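Local coordinates for heat shock protein 16 (Schizosaccharomyces pombe, PDB 3W1Z) that probably acts as a molecular chaperone of the small heat shock protein family, binding unfolded proteins under stress, at residues Leu71-Glu76 with Gly122-Thr127. Sequence-based numbering, arbitrary orientation.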
loop_
_atom_site.group_PDB
_atom_site.type_symbol
_atom_site.label_atom_id
_atom_site.label_comp_id
_atom_site.label_asym_id
_atom_site.label_seq_id
_atom_site.Cartn_x
_atom_site.Cartn_y
_atom_site.Cartn_z
ATOM N N LEU B 71 30.297 -2.707 8.041
ATOM C CA LEU B 71 30.955 -1.810 8.983
ATOM C C LEU B 71 30.055 -1.523 10.181
ATOM O O LEU B 71 28.884 -1.170 10.021
ATOM C CB LEU B 71 31.337 -0.499 8.294
ATOM C CG LEU B 71 32.134 0.503 9.132
ATOM C CD1 LEU B 71 33.528 -0.032 9.426
ATOM C CD2 LEU B 71 32.205 1.856 8.437
ATOM N N THR B 72 30.611 -1.676 11.379
ATOM C CA THR B 72 29.864 -1.444 12.609
ATOM C C THR B 72 30.546 -0.416 13.506
ATOM O O THR B 72 31.731 -0.540 13.833
ATOM C CB THR B 72 29.660 -2.748 13.405
ATOM O OG1 THR B 72 28.863 -3.660 12.639
ATOM C CG2 THR B 72 28.962 -2.464 14.729
ATOM N N ILE B 73 29.785 0.605 13.890
ATOM C CA ILE B 73 30.240 1.593 14.855
ATOM C C ILE B 73 29.397 1.455 16.111
ATOM O O ILE B 73 28.182 1.617 16.061
ATOM C CB ILE B 73 30.072 3.030 14.328
ATOM C CG1 ILE B 73 30.781 3.208 12.982
ATOM C CG2 ILE B 73 30.579 4.032 15.352
ATOM C CD1 ILE B 73 29.870 3.035 11.780
ATOM N N SER B 74 30.030 1.156 17.239
ATOM C CA SER B 74 29.272 0.979 18.472
ATOM C C SER B 74 29.920 1.679 19.657
ATOM O O SER B 74 31.062 2.125 19.578
ATOM C CB SER B 74 29.053 -0.506 18.773
ATOM O OG SER B 74 30.284 -1.179 18.956
ATOM N N GLY B 75 29.178 1.789 20.751
ATOM C CA GLY B 75 29.678 2.486 21.918
ATOM C C GLY B 75 28.594 2.881 22.897
ATOM O O GLY B 75 27.531 2.264 22.953
ATOM N N GLU B 76 28.874 3.919 23.675
ATOM C CA GLU B 76 27.974 4.345 24.734
ATOM C C GLU B 76 27.900 5.865 24.803
ATOM O O GLU B 76 28.908 6.552 24.628
ATOM C CB GLU B 76 28.469 3.789 26.069
ATOM C CG GLU B 76 27.470 3.863 27.207
ATOM C CD GLU B 76 28.022 3.268 28.488
ATOM O OE1 GLU B 76 29.199 3.538 28.810
ATOM O OE2 GLU B 76 27.285 2.522 29.168
ATOM N N GLY B 122 33.129 15.402 17.966
ATOM C CA GLY B 122 31.909 14.618 18.009
ATOM C C GLY B 122 31.561 13.957 16.690
ATOM O O GLY B 122 30.527 13.303 16.573
ATOM N N LEU B 123 32.420 14.129 15.689
ATOM C CA LEU B 123 32.208 13.482 14.401
ATOM C C LEU B 123 33.263 12.410 14.147
ATOM O O LEU B 123 34.467 12.677 14.194
ATOM C CB LEU B 123 32.206 14.505 13.262
ATOM C CG LEU B 123 31.836 13.955 11.880
ATOM C CD1 LEU B 123 30.375 13.528 11.833
ATOM C CD2 LEU B 123 32.135 14.969 10.787
ATOM N N LEU B 124 32.795 11.196 13.886
ATOM C CA LEU B 124 33.670 10.080 13.562
ATOM C C LEU B 124 33.650 9.813 12.065
ATOM O O LEU B 124 32.610 9.484 11.500
ATOM C CB LEU B 124 33.222 8.823 14.304
ATOM C CG LEU B 124 33.909 7.536 13.846
ATOM C CD1 LEU B 124 35.294 7.411 14.464
ATOM C CD2 LEU B 124 33.052 6.329 14.171
ATOM N N THR B 125 34.803 9.951 11.425
ATOM C CA THR B 125 34.911 9.694 9.996
ATOM C C THR B 125 35.687 8.413 9.724
ATOM O O THR B 125 36.873 8.311 10.039
ATOM C CB THR B 125 35.586 10.863 9.258
ATOM O OG1 THR B 125 34.784 12.042 9.393
ATOM C CG2 THR B 125 35.748 10.534 7.781
ATOM N N VAL B 126 35.005 7.431 9.145
ATOM C CA VAL B 126 35.652 6.194 8.728
ATOM C C VAL B 126 35.949 6.271 7.236
ATOM O O VAL B 126 35.125 6.749 6.456
ATOM C CB VAL B 126 34.771 4.965 9.020
ATOM C CG1 VAL B 126 35.512 3.679 8.676
ATOM C CG2 VAL B 126 34.341 4.955 10.478
ATOM N N THR B 127 37.132 5.812 6.845
ATOM C CA THR B 127 37.535 5.844 5.445
ATOM C C THR B 127 37.907 4.456 4.936
ATOM O O THR B 127 38.875 3.852 5.401
ATOM C CB THR B 127 38.719 6.803 5.222
ATOM O OG1 THR B 127 39.548 6.814 6.391
ATOM C CG2 THR B 127 38.215 8.213 4.960
#
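The two sheets of the immunoglobulin-like beta sandwich of the alpha-crystallin domain meet partly through L71 and I73 packing against V126 and L124. Strand 70-77 is the middle strand of its sheet, and strand 123-129 is likewise flanked on both sides; within these segments they run in opposite directions. L71 faces V126 and I73 faces L124, with CA atoms 9.3 Å and 9.2 Å apart, a separation too wide for backbone hydrogen bonding and bridged by apolar side chains. The backbone bonds instead lie within the sheets: L71 pairs with I104 and I73 with R102.

All four contacting residues are buried, which suits branched aliphatic groups with no polar atom to satisfy. Residues between them on each strand point to the other side of their sheet and can be polar: the hydroxyl of T72 bonds to that of T103, and the hydroxyl of T125 to D51. On the outer face of its own sheet, T125 also packs against R81 of a second subunit, so strand 123-129 serves the core with one face and the assembly with the other.

The two pairs meet differently. L71 and V126 approach tip to tip. A chi1 of -175° stretches L71 away from its backbone nitrogen and across the interface, where its CD2 reaches CG1 of V126 at 3.8 Å and CB of the same valine at 4.1 Å; the short valine thus offers both carbons to one leucine methyl. I73 and L124 instead slip past each other in opposite directions, one flank alongside the other. The beta branching of I73 offers two carbons to a single leucine methyl: CD2 of L124 lies 3.6 Å from CG2 of I73 and 4.0 Å from its CG1.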